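Local structure of aminopeptidase-like protein (Chaetomium thermophilum, 5JM6) at residues Ala434-Ser443 with Phe506-Trp517. The protein probably acts as a zinc-dependent aminopeptidase of the M18 family, assembled as a dodecamer and linked to selective autophagy through the Cvt pathway. Residues are numbered along the deposited sequence; the frame is centred on the assembly and turned at random.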
ATOM      1  N   ALA A 434     -37.798 -35.821  10.265  1.00 30.47           N
ATOM      2  CA  ALA A 434     -38.932 -36.441  10.943  1.00 33.18           C
ATOM      3  C   ALA A 434     -38.739 -37.952  11.050  1.00 36.95           C
ATOM      4  O   ALA A 434     -39.007 -38.549  12.092  1.00 32.61           O
ATOM      5  CB  ALA A 434     -40.231 -36.121  10.217  1.00 37.60           C
ATOM      6  N   ILE A 435     -38.255 -38.556   9.969  1.00 36.50           N
ATOM      7  CA  ILE A 435     -38.015 -39.995   9.930  1.00 33.61           C
ATOM      8  C   ILE A 435     -36.900 -40.414  10.887  1.00 34.31           C
ATOM      9  O   ILE A 435     -37.072 -41.339  11.681  1.00 35.69           O
ATOM     10  CB  ILE A 435     -37.660 -40.460   8.503  1.00 34.47           C
ATOM     11  CG1 ILE A 435     -38.835 -40.210   7.557  1.00 36.79           C
ATOM     12  CG2 ILE A 435     -37.272 -41.932   8.495  1.00 27.33           C
ATOM     13  CD1 ILE A 435     -38.451 -40.217   6.098  1.00 28.65           C
ATOM     14  N   LEU A 436     -35.761 -39.731  10.820  1.00 31.15           N
ATOM     15  CA  LEU A 436     -34.606 -40.133  11.618  1.00 33.72           C
ATOM     16  C   LEU A 436     -34.752 -39.753  13.090  1.00 39.60           C
ATOM     17  O   LEU A 436     -34.187 -40.416  13.957  1.00 36.56           O
ATOM     18  CB  LEU A 436     -33.321 -39.531  11.052  1.00 34.84           C
ATOM     19  CG  LEU A 436     -32.914 -39.873   9.619  1.00 32.14           C
ATOM     20  CD1 LEU A 436     -31.728 -39.020   9.237  1.00 34.47           C
ATOM     21  CD2 LEU A 436     -32.577 -41.348   9.460  1.00 31.84           C
ATOM     22  N   ASP A 437     -35.497 -38.689  13.380  1.00 44.72           N
ATOM     23  CA  ASP A 437     -35.824 -38.388  14.769  1.00 42.23           C
ATOM     24  C   ASP A 437     -36.732 -39.480  15.319  1.00 39.86           C
ATOM     25  O   ASP A 437     -36.623 -39.867  16.482  1.00 40.35           O
ATOM     26  CB  ASP A 437     -36.490 -37.017  14.907  1.00 39.18           C
ATOM     27  CG  ASP A 437     -35.482 -35.890  14.997  1.00 46.75           C
ATOM     28  OD1 ASP A 437     -34.268 -36.182  15.032  1.00 48.49           O
ATOM     29  OD2 ASP A 437     -35.900 -34.714  15.049  1.00 46.06           O
ATOM     30  N   ARG A 438     -37.621 -39.983  14.467  1.00 40.57           N
ATOM     31  CA  ARG A 438     -38.536 -41.048  14.854  1.00 37.57           C
ATOM     32  C   ARG A 438     -37.793 -42.363  15.069  1.00 41.68           C
ATOM     33  O   ARG A 438     -38.056 -43.081  16.033  1.00 44.89           O
ATOM     34  CB  ARG A 438     -39.628 -41.217  13.796  1.00 34.76           C
ATOM     35  CG  ARG A 438     -40.491 -42.451  13.973  1.00 38.33           C
ATOM     36  CD  ARG A 438     -41.402 -42.331  15.180  1.00 41.80           C
ATOM     37  NE  ARG A 438     -42.335 -43.451  15.257  1.00 44.65           N
ATOM     38  CZ  ARG A 438     -42.761 -43.991  16.393  1.00 44.31           C
ATOM     39  NH1 ARG A 438     -42.335 -43.514  17.555  1.00 47.99           N
ATOM     40  NH2 ARG A 438     -43.611 -45.009  16.369  1.00 37.18           N
ATOM     41  N   ILE A 439     -36.862 -42.677  14.175  1.00 38.38           N
ATOM     42  CA  ILE A 439     -36.050 -43.875  14.341  1.00 41.16           C
ATOM     43  C   ILE A 439     -35.198 -43.757  15.605  1.00 40.67           C
ATOM     44  O   ILE A 439     -35.082 -44.715  16.372  1.00 37.10           O
ATOM     45  CB  ILE A 439     -35.167 -44.132  13.102  1.00 39.57           C
ATOM     46  CG1 ILE A 439     -36.012 -44.789  12.007  1.00 36.23           C
ATOM     47  CG2 ILE A 439     -33.978 -45.015  13.448  1.00 40.92           C
ATOM     48  CD1 ILE A 439     -35.246 -45.167  10.767  1.00 33.97           C
ATOM     49  N   ALA A 440     -34.644 -42.572  15.842  1.00 41.45           N
ATOM     50  CA  ALA A 440     -33.834 -42.334  17.034  1.00 40.23           C
ATOM     51  C   ALA A 440     -34.608 -42.623  18.317  1.00 39.95           C
ATOM     52  O   ALA A 440     -34.035 -43.087  19.302  1.00 40.61           O
ATOM     53  CB  ALA A 440     -33.318 -40.907  17.049  1.00 35.22           C
ATOM     54  N   GLU A 441     -35.909 -42.357  18.306  1.00 37.22           N
ATOM     55  CA  GLU A 441     -36.712 -42.573  19.500  1.00 37.32           C
ATOM     56  C   GLU A 441     -36.970 -44.058  19.742  1.00 42.84           C
ATOM     57  O   GLU A 441     -37.003 -44.511  20.886  1.00 44.47           O
ATOM     58  CB  GLU A 441     -38.034 -41.818  19.407  1.00 37.06           C
ATOM     59  CG  GLU A 441     -38.983 -42.135  20.541  1.00 46.44           C
ATOM     60  CD  GLU A 441     -40.274 -41.366  20.444  1.00 58.70           C
ATOM     61  OE1 GLU A 441     -40.396 -40.533  19.522  1.00 58.61           O
ATOM     62  OE2 GLU A 441     -41.165 -41.590  21.289  1.00 65.84           O
ATOM     63  N   LEU A 442     -37.142 -44.819  18.667  1.00 40.81           N
ATOM     64  CA  LEU A 442     -37.332 -46.258  18.798  1.00 38.68           C
ATOM     65  C   LEU A 442     -36.026 -46.944  19.194  1.00 40.24           C
ATOM     66  O   LEU A 442     -36.039 -48.035  19.763  1.00 44.37           O
ATOM     67  CB  LEU A 442     -37.861 -46.854  17.492  1.00 38.57           C
ATOM     68  CG  LEU A 442     -39.134 -46.240  16.908  1.00 41.45           C
ATOM     69  CD1 LEU A 442     -39.235 -46.557  15.425  1.00 41.78           C
ATOM     70  CD2 LEU A 442     -40.365 -46.740  17.648  1.00 40.74           C
ATOM     71  N   SER A 443     -34.904 -46.296  18.882  1.00 36.62           N
ATOM     72  CA  SER A 443     -33.576 -46.864  19.122  1.00 33.54           C
ATOM     73  C   SER A 443     -32.983 -46.516  20.483  1.00 36.58           C
ATOM     74  O   SER A 443     -31.980 -47.101  20.891  1.00 33.10           O
ATOM     75  CB  SER A 443     -32.600 -46.393  18.041  1.00 35.38           C
ATOM     76  OG  SER A 443     -33.110 -46.617  16.742  1.00 43.69           O
ATOM     77  N   PHE A 506     -31.567 -47.422  12.359  1.00 29.49           N
ATOM     78  CA  PHE A 506     -32.108 -47.067  11.054  1.00 31.04           C
ATOM     79  C   PHE A 506     -32.397 -48.304  10.203  1.00 33.59           C
ATOM     80  O   PHE A 506     -33.513 -48.472   9.712  1.00 28.24           O
ATOM     81  CB  PHE A 506     -31.149 -46.124  10.325  1.00 29.19           C
ATOM     82  CG  PHE A 506     -31.414 -46.005   8.853  1.00 30.00           C
ATOM     83  CD1 PHE A 506     -32.478 -45.254   8.382  1.00 29.64           C
ATOM     84  CD2 PHE A 506     -30.589 -46.638   7.938  1.00 27.97           C
ATOM     85  CE1 PHE A 506     -32.718 -45.146   7.025  1.00 31.70           C
ATOM     86  CE2 PHE A 506     -30.822 -46.532   6.582  1.00 27.02           C
ATOM     87  CZ  PHE A 506     -31.888 -45.784   6.124  1.00 30.70           C
ATOM     88  N   LEU A 507     -31.401 -49.168  10.036  1.00 29.00           N
ATOM     89  CA  LEU A 507     -31.583 -50.368   9.227  1.00 31.12           C
ATOM     90  C   LEU A 507     -32.698 -51.249   9.790  1.00 34.79           C
ATOM     91  O   LEU A 507     -33.483 -51.821   9.035  1.00 31.98           O
ATOM     92  CB  LEU A 507     -30.275 -51.161   9.126  1.00 31.31           C
ATOM     93  CG  LEU A 507     -29.089 -50.451   8.460  1.00 33.63           C
ATOM     94  CD1 LEU A 507     -27.809 -51.242   8.660  1.00 32.98           C
ATOM     95  CD2 LEU A 507     -29.336 -50.210   6.977  1.00 28.59           C
ATOM     96  N   ASP A 508     -32.788 -51.338  11.114  1.00 34.74           N
ATOM     97  CA  ASP A 508     -33.797 -52.193  11.731  1.00 32.10           C
ATOM     98  C   ASP A 508     -35.200 -51.584  11.692  1.00 34.50           C
ATOM     99  O   ASP A 508     -36.182 -52.306  11.525  1.00 39.56           O
ATOM    100  CB  ASP A 508     -33.418 -52.518  13.182  1.00 33.26           C
ATOM    101  CG  ASP A 508     -32.233 -53.467  13.283  1.00 36.96           C
ATOM    102  OD1 ASP A 508     -31.770 -53.968  12.236  1.00 34.95           O
ATOM    103  OD2 ASP A 508     -31.775 -53.724  14.415  1.00 37.92           O
ATOM    104  N   PHE A 509     -35.306 -50.273  11.889  1.00 33.21           N
ATOM    105  CA  PHE A 509     -36.622 -49.642  11.988  1.00 31.83           C
ATOM    106  C   PHE A 509     -37.165 -48.909  10.756  1.00 33.70           C
ATOM    107  O   PHE A 509     -38.307 -48.452  10.788  1.00 31.93           O
ATOM    108  CB  PHE A 509     -36.627 -48.665  13.162  1.00 37.65           C
ATOM    109  CG  PHE A 509     -36.705 -49.332  14.503  1.00 35.92           C
ATOM    110  CD1 PHE A 509     -37.855 -49.998  14.892  1.00 40.83           C
ATOM    111  CD2 PHE A 509     -35.635 -49.284  15.379  1.00 38.41           C
ATOM    112  CE1 PHE A 509     -37.934 -50.611  16.128  1.00 41.75           C
ATOM    113  CE2 PHE A 509     -35.707 -49.894  16.618  1.00 39.30           C
ATOM    114  CZ  PHE A 509     -36.859 -50.559  16.993  1.00 37.23           C
ATOM    115  N   TRP A 510     -36.385 -48.796   9.684  1.00 30.30           N
ATOM    116  CA  TRP A 510     -36.825 -47.986   8.546  1.00 28.34           C
ATOM    117  C   TRP A 510     -38.161 -48.456   7.976  1.00 32.45           C
ATOM    118  O   TRP A 510     -39.060 -47.647   7.749  1.00 35.75           O
ATOM    119  CB  TRP A 510     -35.782 -47.976   7.428  1.00 26.81           C
ATOM    120  CG  TRP A 510     -36.395 -47.666   6.093  1.00 31.75           C
ATOM    121  CD1 TRP A 510     -36.509 -48.513   5.030  1.00 37.84           C
ATOM    122  CD2 TRP A 510     -37.013 -46.435   5.691  1.00 35.86           C
ATOM    123  NE1 TRP A 510     -37.142 -47.883   3.986  1.00 37.40           N
ATOM    124  CE2 TRP A 510     -37.463 -46.607   4.367  1.00 34.93           C
ATOM    125  CE3 TRP A 510     -37.222 -45.203   6.321  1.00 37.32           C
ATOM    126  CZ2 TRP A 510     -38.108 -45.593   3.660  1.00 34.37           C
ATOM    127  CZ3 TRP A 510     -37.864 -44.198   5.616  1.00 36.00           C
ATOM    128  CH2 TRP A 510     -38.299 -44.400   4.301  1.00 36.41           C
ATOM    129  N   GLU A 511     -38.288 -49.762   7.760  1.00 37.67           N
ATOM    130  CA  GLU A 511     -39.495 -50.325   7.158  1.00 34.59           C
ATOM    131  C   GLU A 511     -40.729 -50.051   8.011  1.00 36.04           C
ATOM    132  O   GLU A 511     -41.793 -49.715   7.489  1.00 35.96           O
ATOM    133  CB  GLU A 511     -39.335 -51.832   6.937  1.00 36.73           C
ATOM    134  CG  GLU A 511     -40.604 -52.532   6.457  1.00 33.48           C
ATOM    135  CD  GLU A 511     -40.415 -54.025   6.231  1.00 39.82           C
ATOM    136  OE1 GLU A 511     -41.133 -54.590   5.377  1.00 37.75           O
ATOM    137  OE2 GLU A 511     -39.557 -54.633   6.906  1.00 39.17           O
ATOM    138  N   GLU A 512     -40.578 -50.192   9.324  1.00 36.63           N
ATOM    139  CA  GLU A 512     -41.666 -49.916  10.256  1.00 42.93           C
ATOM    140  C   GLU A 512     -42.079 -48.449  10.203  1.00 43.88           C
ATOM    141  O   GLU A 512     -43.268 -48.129  10.164  1.00 42.79           O
ATOM    142  CB  GLU A 512     -41.258 -50.299  11.682  1.00 42.68           C
ATOM    143  CG  GLU A 512     -42.218 -49.826  12.763  1.00 45.55           C
ATOM    144  CD  GLU A 512     -41.997 -50.534  14.088  1.00 57.14           C
ATOM    145  OE1 GLU A 512     -41.191 -51.488  14.125  1.00 49.64           O
ATOM    146  OE2 GLU A 512     -42.626 -50.136  15.091  1.00 57.95           O
ATOM    147  N   VAL A 513     -41.092 -47.562  10.194  1.00 37.83           N
ATOM    148  CA  VAL A 513     -41.359 -46.130  10.174  1.00 42.10           C
ATOM    149  C   VAL A 513     -42.021 -45.711   8.861  1.00 43.50           C
ATOM    150  O   VAL A 513     -42.956 -44.910   8.862  1.00 45.30           O
ATOM    151  CB  VAL A 513     -40.064 -45.322  10.397  1.00 38.85           C
ATOM    152  CG1 VAL A 513     -40.280 -43.850  10.086  1.00 31.11           C
ATOM    153  CG2 VAL A 513     -39.577 -45.504  11.827  1.00 36.08           C
ATOM    154  N   ASP A 514     -41.555 -46.274   7.749  1.00 39.50           N
ATOM    155  CA  ASP A 514     -42.098 -45.925   6.437  1.00 40.02           C
ATOM    156  C   ASP A 514     -43.604 -46.177   6.355  1.00 46.30           C
ATOM    157  O   ASP A 514     -44.314 -45.491   5.621  1.00 45.50           O
ATOM    158  CB  ASP A 514     -41.384 -46.700   5.329  1.00 40.97           C
ATOM    159  CG  ASP A 514     -41.884 -46.323   3.946  1.00 44.77           C
ATOM    160  OD1 ASP A 514     -41.908 -45.115   3.633  1.00 43.17           O
ATOM    161  OD2 ASP A 514     -42.267 -47.234   3.180  1.00 44.08           O
ATOM    162  N   LEU A 515     -44.090 -47.151   7.120  1.00 45.76           N
ATOM    163  CA  LEU A 515     -45.515 -47.467   7.128  1.00 43.75           C
ATOM    164  C   LEU A 515     -46.314 -46.569   8.076  1.00 48.52           C
ATOM    165  O   LEU A 515     -47.539 -46.660   8.124  1.00 49.97           O
ATOM    166  CB  LEU A 515     -45.733 -48.935   7.499  1.00 38.17           C
ATOM    167  CG  LEU A 515     -45.075 -49.962   6.575  1.00 56.41           C
ATOM    168  CD1 LEU A 515     -45.116 -51.350   7.194  1.00 46.39           C
ATOM    169  CD2 LEU A 515     -45.736 -49.962   5.202  1.00 53.99           C
ATOM    170  N   GLU A 516     -45.632 -45.708   8.826  1.00 45.92           N
ATOM    171  CA  GLU A 516     -46.330 -44.735   9.666  1.00 53.06           C
ATOM    172  C   GLU A 516     -46.695 -43.487   8.865  1.00 53.76           C
ATOM    173  O   GLU A 516     -47.369 -42.591   9.371  1.00 49.46           O
ATOM    174  CB  GLU A 516     -45.484 -44.341  10.881  1.00 50.55           C
ATOM    175  CG  GLU A 516     -45.042 -45.501  11.757  1.00 55.37           C
ATOM    176  CD  GLU A 516     -44.270 -45.044  12.983  1.00 48.44           C
ATOM    177  OE1 GLU A 516     -43.904 -43.852  13.051  1.00 44.61           O
ATOM    178  OE2 GLU A 516     -44.030 -45.877  13.881  1.00 47.33           O
ATOM    179  N   TRP A 517     -46.242 -43.440   7.615  1.00 50.90           N
ATOM    180  CA  TRP A 517     -46.454 -42.287   6.744  1.00 50.41           C
ATOM    181  C   TRP A 517     -47.589 -42.518   5.748  1.00 54.13           C
ATOM    182  O   TRP A 517     -48.168 -43.603   5.684  1.00 54.00           O
ATOM    183  CB  TRP A 517     -45.172 -41.964   5.968  1.00 46.74           C
ATOM    184  CG  TRP A 517     -44.139 -41.161   6.709  1.00 50.02           C
ATOM    185  CD1 TRP A 517     -43.264 -41.613   7.654  1.00 48.69           C
ATOM    186  CD2 TRP A 517     -43.846 -39.769   6.526  1.00 46.30           C
ATOM    187  NE1 TRP A 517     -42.459 -40.585   8.085  1.00 45.69           N
ATOM    188  CE2 TRP A 517     -42.796 -39.443   7.408  1.00 42.10           C
ATOM    189  CE3 TRP A 517     -44.376 -38.766   5.710  1.00 45.15           C
ATOM    190  CZ2 TRP A 517     -42.266 -38.157   7.495  1.00 45.81           C
ATOM    191  CZ3 TRP A 517     -43.850 -37.490   5.799  1.00 44.56           C
ATOM    192  CH2 TRP A 517     -42.809 -37.196   6.687  1.00 45.43           C
TER
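Arg438 reaches across from helix 430-443 to Glu516, in the turn that follows helix 495-514, and its side chain changes character along its length; arginine suits the place by joining an apolar stem to a two-nitrogen head. Its CB leads to CG, which lies against Val513 CG2 at 3.8 Å, hydrocarbon on hydrocarbon. CD passes beside Glu516 OE1, and the bend at chi2 (70°) turns the chain so that the guanidinium meets the carboxylate side-on. NE donates to Glu516 OE1 over 2.7 Å, on the syn lone pair, while NH2 donates to Glu516 OE2, also at 2.7 Å and straighter (164°). The guanidinium and carboxylate planes are 35° apart, so the paired bonds are somewhat twisted; Leu442 CD2 of the same helix lies over one guanidinium face.

Deeper in the contact the packing is apolar. Val513, a compact branched knob, fits among Ile435, Arg438, Ile439 and Leu442, its CG2 being 3.6 Å from Ile439 CG1. Ile439, long enough to pass the knob, extends CD1 to within 3.7 Å of Phe506 CD1. The flat Phe509 ring takes Leu442 CB almost over its centre, 3.7 Å from the centroid, in a CH-pi contact. Branched Ile435 serves two rings, placing CG2 at the edge of Trp510, 3.7 Å from CZ3, and CG1 near Trp517 NE1.

This is helix-helix packing on the central mixed sheet of the M18 fold, away from the zinc-binding residues; Leu436 and Phe506 touch Val388 there. A leucine in place of Arg438 would probably leave the Glu516 carboxylate without both donors and its opposite charge. Aliphatic chains and aromatic rings thus fill the buried side, while the ion pair joins the turn to helix 430-443 at the partly exposed edge; Asp514, salt-bridged to Arg90 of a second subunit, holds that turn too.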